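Local coordinates for beta sliding clamp (Borrelia burgdorferi, PDB 6DJ8), which forms a ring-shaped head-to-tail homodimer around DNA and probably tethers DNA polymerases and other proteins to it, making replication processive, at residues K177-G182 against N264-K269; N181-S186 against L193-T198. All blocks are in the same frame, centred on the assembly; numbering follows the deposited sequence.

Contact 1 (K177-G182 against N264-K269); sequences KNVLNG and NYPDYK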
loop_
_atom_site.group_PDB
_atom_site.type_symbol
_atom_site.label_atom_id
_atom_site.label_comp_id
_atom_site.label_asym_id
_atom_site.label_seq_id
_atom_site.Cartn_x
_atom_site.Cartn_y
_atom_site.Cartn_z
ATOM N N LYS A 177 1.248 -7.978 -28.124
ATOM C CA LYS A 177 0.645 -9.196 -28.673
ATOM C C LYS A 177 -0.758 -8.793 -29.090
ATOM O O LYS A 177 -1.724 -8.940 -28.340
ATOM C CB LYS A 177 0.631 -10.335 -27.660
ATOM C CG LYS A 177 1.969 -10.646 -27.019
ATOM C CD LYS A 177 2.045 -12.127 -26.683
ATOM C CE LYS A 177 3.342 -12.477 -25.975
ATOM N NZ LYS A 177 4.490 -11.886 -26.686
ATOM N N ASN A 178 -0.867 -8.293 -30.321
ATOM C CA ASN A 178 -2.005 -7.450 -30.677
ATOM C C ASN A 178 -3.329 -8.185 -30.511
ATOM O O ASN A 178 -4.252 -7.679 -29.866
ATOM C CB ASN A 178 -1.842 -6.926 -32.106
ATOM N N VAL A 179 -3.460 -9.374 -31.097
ATOM C CA VAL A 179 -4.782 -9.980 -31.152
ATOM C C VAL A 179 -5.227 -10.447 -29.770
ATOM O O VAL A 179 -6.342 -10.155 -29.327
ATOM C CB VAL A 179 -4.803 -11.121 -32.186
ATOM C CG1 VAL A 179 -6.076 -11.908 -32.066
ATOM C CG2 VAL A 179 -4.660 -10.544 -33.591
ATOM N N LEU A 180 -4.364 -11.163 -29.057
ATOM C CA LEU A 180 -4.774 -11.734 -27.780
ATOM C C LEU A 180 -4.993 -10.668 -26.714
ATOM O O LEU A 180 -5.651 -10.945 -25.702
ATOM C CB LEU A 180 -3.724 -12.748 -27.304
ATOM C CG LEU A 180 -3.624 -13.948 -28.253
ATOM C CD1 LEU A 180 -2.782 -15.045 -27.646
ATOM C CD2 LEU A 180 -5.019 -14.466 -28.621
ATOM N N ASN A 181 -4.462 -9.461 -26.913
ATOM C CA ASN A 181 -4.699 -8.370 -25.968
ATOM C C ASN A 181 -6.080 -7.757 -26.149
ATOM O O ASN A 181 -6.513 -6.962 -25.309
ATOM C CB ASN A 181 -3.609 -7.298 -26.127
ATOM C CG ASN A 181 -3.814 -6.098 -25.204
ATOM O OD1 ASN A 181 -4.207 -5.021 -25.648
ATOM N ND2 ASN A 181 -3.578 -6.295 -23.914
ATOM N N GLY A 182 -6.818 -8.166 -27.180
ATOM C CA GLY A 182 -8.134 -7.629 -27.424
ATOM C C GLY A 182 -9.239 -8.518 -26.874
ATOM O O GLY A 182 -9.048 -9.705 -26.614
ATOM N N ASN A 264 -7.302 -11.224 -37.248
ATOM C CA ASN A 264 -8.199 -12.371 -37.248
ATOM C C ASN A 264 -8.097 -13.048 -35.887
ATOM O O ASN A 264 -7.046 -13.596 -35.534
ATOM C CB ASN A 264 -7.844 -13.333 -38.378
ATOM C CG ASN A 264 -8.193 -12.769 -39.747
ATOM O OD1 ASN A 264 -9.292 -12.254 -39.958
ATOM N ND2 ASN A 264 -7.245 -12.846 -40.679
ATOM N N TYR A 265 -9.178 -13.006 -35.121
ATOM C CA TYR A 265 -9.140 -13.641 -33.817
ATOM C C TYR A 265 -9.091 -15.157 -33.998
ATOM O O TYR A 265 -9.655 -15.684 -34.958
ATOM C CB TYR A 265 -10.345 -13.229 -32.975
ATOM C CG TYR A 265 -10.123 -13.399 -31.482
ATOM C CD1 TYR A 265 -9.372 -12.480 -30.755
ATOM C CD2 TYR A 265 -10.645 -14.486 -30.815
ATOM C CE1 TYR A 265 -9.171 -12.645 -29.388
ATOM C CE2 TYR A 265 -10.465 -14.658 -29.484
ATOM C CZ TYR A 265 -9.719 -13.741 -28.764
ATOM O OH TYR A 265 -9.550 -13.949 -27.433
ATOM N N PRO A 266 -8.383 -15.878 -33.133
ATOM C CA PRO A 266 -8.282 -17.340 -33.291
ATOM C C PRO A 266 -9.638 -18.028 -33.178
ATOM O O PRO A 266 -10.594 -17.499 -32.601
ATOM C CB PRO A 266 -7.350 -17.775 -32.150
ATOM C CG PRO A 266 -6.527 -16.547 -31.841
ATOM C CD PRO A 266 -7.502 -15.408 -32.047
ATOM N N ASP A 267 -9.695 -19.251 -33.719
ATOM C CA ASP A 267 -10.885 -20.103 -33.702
ATOM C C ASP A 267 -11.116 -20.679 -32.303
ATOM O O ASP A 267 -10.873 -21.858 -32.032
ATOM C CB ASP A 267 -10.734 -21.219 -34.740
ATOM C CG ASP A 267 -11.950 -22.128 -34.815
ATOM O OD1 ASP A 267 -12.960 -21.843 -34.136
ATOM O OD2 ASP A 267 -11.885 -23.150 -35.540
ATOM N N TYR A 268 -11.624 -19.825 -31.404
ATOM C CA TYR A 268 -11.904 -20.246 -30.030
ATOM C C TYR A 268 -12.952 -21.353 -29.975
ATOM O O TYR A 268 -12.921 -22.186 -29.058
ATOM C CB TYR A 268 -12.370 -19.049 -29.190
ATOM C CG TYR A 268 -13.820 -18.680 -29.451
ATOM C CD1 TYR A 268 -14.158 -17.821 -30.492
ATOM C CD2 TYR A 268 -14.850 -19.212 -28.672
ATOM C CE1 TYR A 268 -15.473 -17.493 -30.745
ATOM C CE2 TYR A 268 -16.168 -18.898 -28.924
ATOM C CZ TYR A 268 -16.477 -18.042 -29.963
ATOM O OH TYR A 268 -17.795 -17.728 -30.216
ATOM N N LYS A 269 -13.893 -21.366 -30.931
ATOM C CA LYS A 269 -14.982 -22.341 -30.910
ATOM C C LYS A 269 -14.453 -23.763 -30.912
ATOM O O LYS A 269 -15.055 -24.649 -30.299
ATOM C CB LYS A 269 -15.903 -22.148 -32.122
HETATM O O HOH W 1 -7.922 -12.091 -26.078
#
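Val179 and Tyr265 carry most of this contact: they lose the largest areas of the 209 Å² buried, and their CA atoms, 6.3 Å apart, are the nearest pair across it. One methyl does the work on the valine side. With CG1 anti to the backbone N (chi1 170°), that branch points across the gap, where it meets Tyr265 CD1 at 3.6 Å and Pro266 CD at 3.8 Å. It therefore fits into the angle between the tyrosine ring and the proline ring that follows it. Pro266 itself lies with CD over one face of the Tyr265 ring, offset toward the rim, so the two rings present a joint apolar surface to the valine.

Leu180 adds a second, looser touch from the same turn: its CD2 comes obliquely to Pro266 CG at 4.1 Å. Both side chains stand on a type I beta turn from Val179 to Gly182, which is closed by Gly182 N donating to Val179 O at 3.0 Å.

No direct hydrogen bond joins the segments. Polar coupling goes through one water, lying in the plane of the Tyr265 ring at its edge, 2.8 Å from Tyr265 OH. The same water hydrogen-bonds to Leu180 O at 2.6 Å and to Gly182 O at 2.7 Å, and so bridges the turn's carbonyls and the tyrosine hydroxyl.

Outside the pair, Tyr265 stacks on Tyr184 of strand 182-187, which ties the 264-269 loop to the neighbouring sheet. Through Pro266 and Asp267 the 264-269 loop borders the bound peptide natural product, with the 177-182 turn packed against the same proline. This is consistent with one wall of the sliding clamp's protein-binding pocket, the site to which clamp partners dock.

Contact 2 (N181-S186 against L193-T198); sequences NGVYFS and LLLVST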
loop_
_atom_site.group_PDB
_atom_site.type_symbol
_atom_site.label_atom_id
_atom_site.label_comp_id
_atom_site.label_asym_id
_atom_site.label_seq_id
_atom_site.Cartn_x
_atom_site.Cartn_y
_atom_site.Cartn_z
ATOM N N ASN A 181 -4.462 -9.461 -26.913
ATOM C CA ASN A 181 -4.699 -8.370 -25.968
ATOM C C ASN A 181 -6.080 -7.757 -26.149
ATOM O O ASN A 181 -6.513 -6.962 -25.309
ATOM C CB ASN A 181 -3.609 -7.298 -26.127
ATOM C CG ASN A 181 -3.814 -6.098 -25.204
ATOM O OD1 ASN A 181 -4.207 -5.021 -25.648
ATOM N ND2 ASN A 181 -3.578 -6.295 -23.914
ATOM N N GLY A 182 -6.818 -8.166 -27.180
ATOM C CA GLY A 182 -8.134 -7.629 -27.424
ATOM C C GLY A 182 -9.239 -8.518 -26.874
ATOM O O GLY A 182 -9.048 -9.705 -26.614
ATOM N N VAL A 183 -10.396 -7.900 -26.676
ATOM C CA VAL A 183 -11.630 -8.607 -26.361
ATOM C C VAL A 183 -12.348 -8.826 -27.683
ATOM O O VAL A 183 -12.513 -7.881 -28.462
ATOM C CB VAL A 183 -12.495 -7.799 -25.387
ATOM C CG1 VAL A 183 -13.809 -8.503 -25.153
ATOM C CG2 VAL A 183 -11.737 -7.579 -24.067
ATOM N N TYR A 184 -12.722 -10.077 -27.968
ATOM C CA TYR A 184 -13.332 -10.431 -29.248
ATOM C C TYR A 184 -14.855 -10.396 -29.129
ATOM O O TYR A 184 -15.437 -11.069 -28.270
ATOM C CB TYR A 184 -12.842 -11.810 -29.705
ATOM C CG TYR A 184 -13.404 -12.288 -31.027
ATOM C CD1 TYR A 184 -13.400 -11.462 -32.144
ATOM C CD2 TYR A 184 -13.894 -13.590 -31.170
ATOM C CE1 TYR A 184 -13.901 -11.905 -33.380
ATOM C CE2 TYR A 184 -14.397 -14.043 -32.389
ATOM C CZ TYR A 184 -14.399 -13.189 -33.492
ATOM O OH TYR A 184 -14.879 -13.619 -34.706
ATOM N N PHE A 185 -15.492 -9.600 -29.981
ATOM C CA PHE A 185 -16.944 -9.537 -30.070
ATOM C C PHE A 185 -17.431 -10.367 -31.252
ATOM O O PHE A 185 -17.030 -10.119 -32.393
ATOM C CB PHE A 185 -17.416 -8.098 -30.241
ATOM C CG PHE A 185 -17.297 -7.280 -28.993
ATOM C CD1 PHE A 185 -16.054 -6.853 -28.548
ATOM C CD2 PHE A 185 -18.422 -6.974 -28.242
ATOM C CE1 PHE A 185 -15.950 -6.095 -27.375
ATOM C CE2 PHE A 185 -18.317 -6.234 -27.079
ATOM C CZ PHE A 185 -17.079 -5.787 -26.651
ATOM N N SER A 186 -18.332 -11.302 -30.985
ATOM C CA SER A 186 -18.882 -12.152 -32.040
ATOM C C SER A 186 -20.344 -12.441 -31.708
ATOM O O SER A 186 -20.904 -11.888 -30.755
ATOM C CB SER A 186 -18.046 -13.429 -32.182
ATOM O OG SER A 186 -18.116 -13.937 -33.494
ATOM N N LEU A 193 -25.062 -11.878 -28.985
ATOM C CA LEU A 193 -23.763 -11.249 -28.851
ATOM C C LEU A 193 -22.890 -12.007 -27.851
ATOM O O LEU A 193 -23.321 -12.344 -26.744
ATOM C CB LEU A 193 -23.944 -9.805 -28.414
ATOM C CG LEU A 193 -22.627 -9.090 -28.192
ATOM C CD1 LEU A 193 -21.909 -8.939 -29.528
ATOM C CD2 LEU A 193 -22.904 -7.744 -27.561
ATOM N N LEU A 194 -21.636 -12.214 -28.223
ATOM C CA LEU A 194 -20.734 -13.044 -27.450
ATOM C C LEU A 194 -19.371 -12.370 -27.324
ATOM O O LEU A 194 -18.849 -11.809 -28.292
ATOM C CB LEU A 194 -20.639 -14.417 -28.126
ATOM C CG LEU A 194 -19.566 -15.425 -27.778
ATOM C CD1 LEU A 194 -20.118 -16.812 -27.958
ATOM C CD2 LEU A 194 -18.444 -15.186 -28.751
ATOM N N LEU A 195 -18.800 -12.434 -26.124
ATOM C CA LEU A 195 -17.472 -11.905 -25.841
ATOM C C LEU A 195 -16.529 -13.042 -25.470
ATOM O O LEU A 195 -16.899 -13.947 -24.718
ATOM C CB LEU A 195 -17.512 -10.874 -24.711
ATOM C CG LEU A 195 -18.025 -9.486 -25.091
ATOM C CD1 LEU A 195 -19.532 -9.465 -25.339
ATOM C CD2 LEU A 195 -17.629 -8.466 -24.054
ATOM N N VAL A 196 -15.310 -12.989 -25.998
ATOM C CA VAL A 196 -14.280 -13.991 -25.723
ATOM C C VAL A 196 -12.980 -13.259 -25.422
ATOM O O VAL A 196 -12.672 -12.249 -26.063
ATOM C CB VAL A 196 -14.091 -14.943 -26.920
ATOM C CG1 VAL A 196 -12.929 -15.910 -26.674
ATOM C CG2 VAL A 196 -15.383 -15.705 -27.197
ATOM N N SER A 197 -12.213 -13.760 -24.452
ATOM C CA SER A 197 -10.864 -13.254 -24.254
ATOM C C SER A 197 -9.951 -14.391 -23.831
ATOM O O SER A 197 -10.374 -15.322 -23.141
ATOM C CB SER A 197 -10.809 -12.140 -23.198
ATOM O OG SER A 197 -11.304 -12.614 -21.958
ATOM N N THR A 198 -8.678 -14.283 -24.208
ATOM C CA THR A 198 -7.722 -15.316 -23.842
ATOM C C THR A 198 -6.316 -14.760 -23.956
ATOM O O THR A 198 -6.059 -13.814 -24.702
ATOM C CB THR A 198 -7.851 -16.539 -24.750
ATOM O OG1 THR A 198 -6.945 -17.568 -24.319
ATOM C CG2 THR A 198 -7.485 -16.133 -26.179
HETATM O O HOH W 1 -7.922 -12.091 -26.078
#
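Tyr184 pairs with Val196, and Ser186 with Leu194, as hydrogen-bonded pairs of an antiparallel beta hairpin whose strands run at 156° to each other. Each pair has one straighter bond and one more bent one: Tyr184 N to Val196 O has an N-H...O angle of 168°, its return bond from Val196 N to Tyr184 O 152°, and Ser186 with Leu194 repeats the pattern.

Shape matters most on the face carrying Phe185 and Leu195, the non-hydrogen-bonded pair between those two. Their side chains lie side by side and point the same way, and the branch point of the leucine covers one face of the ring: Leu195 CG is 4.1 Å from the ring centroid, a CH-pi contact. Leu195 CD2, on the same side of the ring, overhangs its far end, 3.8 Å from Phe185 CZ. The same methyl also touches Val183 CG1 at 4.0 Å, bringing the leucine tip against both neighbours on the partner strand. Leu193 CD1 approaches the ring edge instead, near its plane. Helix 157-167 lies against this face, where Val163 and Ile167 meet Leu195.

On the face carrying Tyr184, Ser186, Leu194 and Val196, Val196 CB lies at the edge of the Tyr184 ring, whose hydroxyl is bonded to Asn217, and Ser186 CB rests on Leu194 CD2 at 3.9 Å. Between the hydrogen-bonded pairs, Leu195 CA lies 3.3 Å from Tyr184 O, in a CA-H...O contact.

Contacts 1 and 2 grow from the same piece of chain, sharing Asn181 and Gly182, and their centres are 8 Å apart. The turn of contact 1 leads directly into the first strand of the hairpin in contact 2. Tyr265 spans the two: its CD2 lies 3.4 Å from Tyr184 CD2, and its OH lies 3.3 Å from Thr198 CG2. Tyr268 makes a further junction, with its OH 3.0 Å from Leu194 CD2. The water of contact 1 is common to both, since it also accepts a hydrogen bond from Thr198 N at 3.0 Å. Thr198 packs on the bound peptide too, so the 264-269 loop and the end of the hairpin's second strand contribute to one ligand site.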